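PDB 4CVU: beta-mannosidase from Trichoderma harzianum, which probably hydrolyses terminal beta-D-mannose residues from the non-reducing ends of beta-mannosides, as a fungal enzyme of glycoside hydrolase family 2. Local coordinates for residues W106-G111 and D259-L264; T263-A268 and T337-S342. One frame throughout, in Å; residues are numbered along the deposited sequence.

Contact 1: residues W106-G111 and D259-L264. With MAN (alpha-D-mannopyranose), chain E.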
loop_
_atom_site.group_PDB
_atom_site.type_symbol
_atom_site.label_atom_id
_atom_site.label_comp_id
_atom_site.label_asym_id
_atom_site.label_seq_id
_atom_site.Cartn_x
_atom_site.Cartn_y
_atom_site.Cartn_z
ATOM N N TRP A 106 -22.381 37.113 18.449
ATOM C CA TRP A 106 -22.925 36.176 17.467
ATOM C C TRP A 106 -21.942 35.049 17.116
ATOM O O TRP A 106 -20.733 35.253 17.069
ATOM C CB TRP A 106 -23.277 36.920 16.174
ATOM C CG TRP A 106 -24.420 37.869 16.312
ATOM C CD1 TRP A 106 -24.358 39.176 16.727
ATOM C CD2 TRP A 106 -25.798 37.602 16.029
ATOM N NE1 TRP A 106 -25.613 39.738 16.718
ATOM C CE2 TRP A 106 -26.518 38.795 16.298
ATOM C CE3 TRP A 106 -26.496 36.475 15.590
ATOM C CZ2 TRP A 106 -27.908 38.887 16.132
ATOM C CZ3 TRP A 106 -27.856 36.553 15.409
ATOM C CH2 TRP A 106 -28.569 37.763 15.698
ATOM N N LEU A 107 -22.494 33.866 16.874
ATOM C CA LEU A 107 -21.773 32.796 16.182
ATOM C C LEU A 107 -22.152 32.882 14.715
ATOM O O LEU A 107 -23.336 32.903 14.372
ATOM C CB LEU A 107 -22.161 31.419 16.729
ATOM C CG LEU A 107 -21.967 31.180 18.223
ATOM C CD1 LEU A 107 -22.442 29.791 18.616
ATOM C CD2 LEU A 107 -20.515 31.374 18.603
ATOM N N VAL A 108 -21.151 32.929 13.848
ATOM C CA VAL A 108 -21.399 32.895 12.409
ATOM C C VAL A 108 -20.681 31.693 11.812
ATOM O O VAL A 108 -19.467 31.589 11.913
ATOM C CB VAL A 108 -20.953 34.191 11.704
ATOM C CG1 VAL A 108 -21.312 34.135 10.227
ATOM C CG2 VAL A 108 -21.627 35.414 12.344
ATOM N N PHE A 109 -21.458 30.810 11.190
ATOM C CA PHE A 109 -20.950 29.560 10.602
ATOM C C PHE A 109 -21.205 29.550 9.107
ATOM O O PHE A 109 -22.355 29.529 8.664
ATOM C CB PHE A 109 -21.650 28.348 11.223
ATOM C CG PHE A 109 -21.385 28.162 12.695
ATOM C CD1 PHE A 109 -20.126 27.785 13.142
ATOM C CD2 PHE A 109 -22.404 28.315 13.628
ATOM C CE1 PHE A 109 -19.863 27.579 14.480
ATOM C CE2 PHE A 109 -22.155 28.114 14.980
ATOM C CZ PHE A 109 -20.885 27.760 15.408
ATOM N N ASP A 110 -20.144 29.594 8.318
ATOM C CA ASP A 110 -20.313 29.582 6.868
ATOM C C ASP A 110 -20.665 28.172 6.334
ATOM O O ASP A 110 -21.177 28.039 5.198
ATOM C CB ASP A 110 -19.082 30.140 6.157
ATOM C CG ASP A 110 -18.887 31.622 6.401
ATOM O OD1 ASP A 110 -19.698 32.270 7.105
ATOM O OD2 ASP A 110 -17.888 32.145 5.911
ATOM N N GLY A 111 -20.448 27.139 7.152
ATOM C CA GLY A 111 -20.909 25.803 6.773
ATOM C C GLY A 111 -20.702 24.746 7.840
ATOM O O GLY A 111 -19.591 24.592 8.369
ATOM N N ASP A 259 -26.442 41.838 3.216
ATOM C CA ASP A 259 -26.931 41.230 4.451
ATOM C C ASP A 259 -25.923 41.484 5.583
ATOM O O ASP A 259 -24.725 41.516 5.336
ATOM C CB ASP A 259 -27.151 39.721 4.268
ATOM C CG ASP A 259 -28.127 39.408 3.136
ATOM O OD1 ASP A 259 -29.099 40.161 2.990
ATOM O OD2 ASP A 259 -27.909 38.424 2.377
ATOM N N PHE A 260 -26.413 41.667 6.813
ATOM C CA PHE A 260 -25.547 42.061 7.940
ATOM C C PHE A 260 -26.119 41.693 9.323
ATOM O O PHE A 260 -27.275 41.308 9.449
ATOM C CB PHE A 260 -25.264 43.574 7.870
ATOM C CG PHE A 260 -26.518 44.437 7.918
ATOM C CD1 PHE A 260 -27.079 44.821 9.129
ATOM C CD2 PHE A 260 -27.154 44.831 6.747
ATOM C CE1 PHE A 260 -28.254 45.587 9.170
ATOM C CE2 PHE A 260 -28.321 45.585 6.781
ATOM C CZ PHE A 260 -28.878 45.966 7.988
ATOM N N LEU A 261 -25.268 41.769 10.339
ATOM C CA LEU A 261 -25.683 41.845 11.737
ATOM C C LEU A 261 -25.124 43.188 12.315
ATOM O O LEU A 261 -24.121 43.651 11.823
ATOM C CB LEU A 261 -25.103 40.653 12.514
ATOM C CG LEU A 261 -25.309 39.233 11.970
ATOM C CD1 LEU A 261 -24.304 38.258 12.570
ATOM C CD2 LEU A 261 -26.724 38.717 12.187
ATOM N N GLY A 262 -25.732 43.880 13.284
ATOM C CA GLY A 262 -27.114 43.802 13.720
ATOM C C GLY A 262 -27.934 45.060 13.348
ATOM O O GLY A 262 -28.795 44.997 12.462
ATOM N N THR A 263 -27.700 46.206 13.999
ATOM C CA THR A 263 -28.668 47.352 13.899
ATOM C C THR A 263 -28.261 48.521 12.975
ATOM O O THR A 263 -27.384 49.313 13.310
ATOM C CB THR A 263 -28.997 47.951 15.281
ATOM O OG1 THR A 263 -29.374 46.915 16.189
ATOM C CG2 THR A 263 -30.142 48.946 15.176
ATOM N N LEU A 264 -28.911 48.627 11.821
ATOM C CA LEU A 264 -28.670 49.726 10.888
ATOM C C LEU A 264 -29.737 50.810 11.111
ATOM O O LEU A 264 -30.929 50.539 10.924
ATOM C CB LEU A 264 -28.753 49.261 9.426
ATOM C CG LEU A 264 -28.620 50.341 8.332
ATOM C CD1 LEU A 264 -27.302 51.090 8.454
ATOM C CD2 LEU A 264 -28.771 49.773 6.928
HETATM C C1 MAN E . -35.044 36.985 3.269
HETATM C C2 MAN E . -34.913 37.222 4.757
HETATM C C3 MAN E . -34.597 38.690 5.006
HETATM C C4 MAN E . -33.424 39.161 4.125
HETATM C C5 MAN E . -33.550 38.701 2.681
HETATM C C6 MAN E . -32.285 39.012 1.886
HETATM O O2 MAN E . -33.845 36.434 5.270
HETATM O O3 MAN E . -34.243 38.855 6.365
HETATM O O4 MAN E . -33.368 40.574 4.075
HETATM O O5 MAN E . -33.833 37.347 2.616
HETATM O O6 MAN E . -31.133 38.436 2.456
#

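Contact 2: residues T263-A268 and T337-S342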
loop_
_atom_site.group_PDB
_atom_site.type_symbol
_atom_site.label_atom_id
_atom_site.label_comp_id
_atom_site.label_asym_id
_atom_site.label_seq_id
_atom_site.Cartn_x
_atom_site.Cartn_y
_atom_site.Cartn_z
ATOM N N THR A 263 -27.700 46.206 13.999
ATOM C CA THR A 263 -28.668 47.352 13.899
ATOM C C THR A 263 -28.261 48.521 12.975
ATOM O O THR A 263 -27.384 49.313 13.310
ATOM C CB THR A 263 -28.997 47.951 15.281
ATOM O OG1 THR A 263 -29.374 46.915 16.189
ATOM C CG2 THR A 263 -30.142 48.946 15.176
ATOM N N LEU A 264 -28.911 48.627 11.821
ATOM C CA LEU A 264 -28.670 49.726 10.888
ATOM C C LEU A 264 -29.737 50.810 11.111
ATOM O O LEU A 264 -30.929 50.539 10.924
ATOM C CB LEU A 264 -28.753 49.261 9.426
ATOM C CG LEU A 264 -28.620 50.341 8.332
ATOM C CD1 LEU A 264 -27.302 51.090 8.454
ATOM C CD2 LEU A 264 -28.771 49.773 6.928
ATOM N N PRO A 265 -29.316 52.032 11.488
ATOM C CA PRO A 265 -30.341 53.076 11.714
ATOM C C PRO A 265 -31.129 53.471 10.458
ATOM O O PRO A 265 -30.675 53.270 9.330
ATOM C CB PRO A 265 -29.524 54.267 12.236
ATOM C CG PRO A 265 -28.255 53.668 12.766
ATOM C CD PRO A 265 -27.973 52.495 11.881
ATOM N N LYS A 266 -32.309 54.042 10.682
ATOM C CA LYS A 266 -33.190 54.500 9.605
ATOM C C LYS A 266 -32.494 55.557 8.742
ATOM O O LYS A 266 -31.547 56.201 9.187
ATOM C CB LYS A 266 -34.502 55.044 10.199
ATOM N N HIS A 267 -32.961 55.703 7.502
ATOM C CA HIS A 267 -32.399 56.665 6.539
ATOM C C HIS A 267 -30.897 56.456 6.271
ATOM O O HIS A 267 -30.100 57.388 6.337
ATOM C CB HIS A 267 -32.697 58.118 6.975
ATOM C CG HIS A 267 -33.791 58.774 6.183
ATOM N ND1 HIS A 267 -33.578 59.312 4.930
ATOM C CD2 HIS A 267 -35.103 58.971 6.457
ATOM C CE1 HIS A 267 -34.710 59.810 4.465
ATOM N NE2 HIS A 267 -35.652 59.615 5.371
ATOM N N ALA A 268 -30.520 55.214 5.963
ATOM C CA ALA A 268 -29.131 54.878 5.615
ATOM C C ALA A 268 -28.841 55.199 4.156
ATOM O O ALA A 268 -29.730 55.141 3.312
ATOM C CB ALA A 268 -28.848 53.405 5.898
ATOM N N THR A 337 -18.295 58.325 9.243
ATOM C CA THR A 337 -17.674 57.173 8.577
ATOM C C THR A 337 -18.660 56.003 8.410
ATOM O O THR A 337 -19.604 55.867 9.188
ATOM C CB THR A 337 -16.436 56.679 9.356
ATOM O OG1 THR A 337 -16.826 55.704 10.328
ATOM C CG2 THR A 337 -15.720 57.839 10.052
ATOM N N PRO A 338 -18.438 55.150 7.395
ATOM C CA PRO A 338 -19.313 53.997 7.178
ATOM C C PRO A 338 -19.310 53.024 8.331
ATOM O O PRO A 338 -18.305 52.869 8.993
ATOM C CB PRO A 338 -18.711 53.340 5.944
ATOM C CG PRO A 338 -18.088 54.466 5.207
ATOM C CD PRO A 338 -17.487 55.314 6.286
ATOM N N ILE A 339 -20.451 52.403 8.575
ATOM C CA ILE A 339 -20.559 51.352 9.581
ATOM C C ILE A 339 -20.653 49.942 8.964
ATOM O O ILE A 339 -20.604 48.968 9.694
ATOM C CB ILE A 339 -21.769 51.576 10.519
ATOM C CG1 ILE A 339 -23.079 51.644 9.723
ATOM C CG2 ILE A 339 -21.579 52.845 11.355
ATOM C CD1 ILE A 339 -24.296 51.495 10.601
ATOM N N LEU A 340 -20.820 49.855 7.639
ATOM C CA LEU A 340 -20.803 48.568 6.907
ATOM C C LEU A 340 -20.090 48.743 5.566
ATOM O O LEU A 340 -20.462 49.583 4.765
ATOM C CB LEU A 340 -22.230 48.046 6.692
ATOM C CG LEU A 340 -22.446 46.757 5.913
ATOM C CD1 LEU A 340 -21.805 45.575 6.641
ATOM C CD2 LEU A 340 -23.930 46.505 5.713
ATOM N N VAL A 341 -19.052 47.953 5.336
ATOM C CA VAL A 341 -18.270 48.007 4.103
ATOM C C VAL A 341 -18.165 46.591 3.536
ATOM O O VAL A 341 -17.951 45.645 4.279
ATOM C CB VAL A 341 -16.872 48.591 4.376
ATOM C CG1 VAL A 341 -16.054 48.697 3.097
ATOM C CG2 VAL A 341 -16.992 49.956 5.025
ATOM N N SER A 342 -18.363 46.435 2.239
ATOM C CA SER A 342 -18.292 45.107 1.596
ATOM C C SER A 342 -17.582 45.258 0.270
ATOM O O SER A 342 -17.823 46.223 -0.448
ATOM C CB SER A 342 -19.693 44.552 1.353
ATOM O OG SER A 342 -19.634 43.239 0.841
#

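Contact 1: residues W106-G111 and D259-L264
The indole of Trp106 carries one face against the isobutyl end of Leu261. Leu261 CD2 sits over the six-membered ring, 3.8 Å from its centroid and only 2° off the ring normal. This is a CH-pi contact. The other methyl lies over the same face nearer the root of the indole, with Leu261 CD1 3.8 Å from Trp106 CG. The two methyls thus span the face from the CG-CD2 bond to the six-membered ring. Trp106 CG is anti to its carbonyl carbon (chi1 -68°), and chi2 of 86° turns the indole broadside to the leucine. Val108, two residues further along the same strand, meets Leu261 tip to tip, with Val108 CG2 3.9 Å from Leu261 CD1. Leu261 CD1 therefore touches both the indole and the valine, which meet it from directions roughly at right angles. A serine in place of Trp106 would remove the indole and would probably leave a gap over Leu261, with its two methyls freer to turn. Just beyond Leu261 the chain bends through a cis peptide into Gly262. At the other end of the segment, Asp259 OD1 accepts a hydrogen bond of 2.7 Å from mannose O6 of a protein-attached glycan. Asp259 OD2 forms a salt bridge with Arg473. The packing joins strand 103-109 of the galactose-binding-like domain to the end of strand 252-261 in the next, immunoglobulin-like domain. Phe136 of strand 135-138, Leu220 of strand 215-221 and Leu229 of strand 227-237 also touch Leu261.

Contact 2: residues T263-A268 and T337-S342
Leu264, Pro265 and Ile339 form a small apolar contact at the surface, between a loop and the chain running onto an outer strand, at one end of the beta sandwich of the immunoglobulin-like domain. Residues 263-268 belong to the loop from strand 252-261 to strand 268-276. Residues 337-342 run onto strand 340-346, at the edge of its sheet within this chain. One methyl of the isoleucine does all the touching on its side. Ile339 CD1 lies 3.7 Å from Leu264 CD1, where the two side chains run at a slant to each other. Its second neighbour is the CD corner of the proline ring, with Pro265 CD 4.0 Å from Ile339 CD1. Ile339 holds CG1 between its backbone N and carbonyl carbon (chi1 58°), and the nearly extended chi2 of 165° carries CD1 across to the loop. Ile339 and Leu340 both face Val330, which makes a classic beta bulge against strand 324-332. The bulge lies in the immunoglobulin-like beta domain that follows the galactose-binding-like domain in this family 2 enzyme. Ile339 points toward the loop from this bulge. Leu226 touches both Leu264 and Ile339, so it adds a further apolar side chain to the group. The polar backbone of the loop is held separately: the Gln294 side chain bonds to Pro265 O and to Ala268 N. Pro265 also rests on Ser332 of strand 324-332.

Overall arrangement
From the N terminus, strand 103-109 comes first, in the galactose-binding-like domain. Contact 1 closes a long loop of 147 residues by bringing this strand to residues 259-264 of the following domain. Contact 2 begins on the same turn and closes a shorter loop of 68 residues within that domain. The two share Thr263 and Leu264, so the loops run one after the other and overlap at the turn; neither nests in the other. The centres of contact 1 and contact 2 lie about 14 Å apart. Phe260 CD2 and Leu340 CD2, 3.8 Å apart, pack directly between them. Contact 1 thus ties two domains together, and contact 2 joins a loop to an outer strand of the same domain.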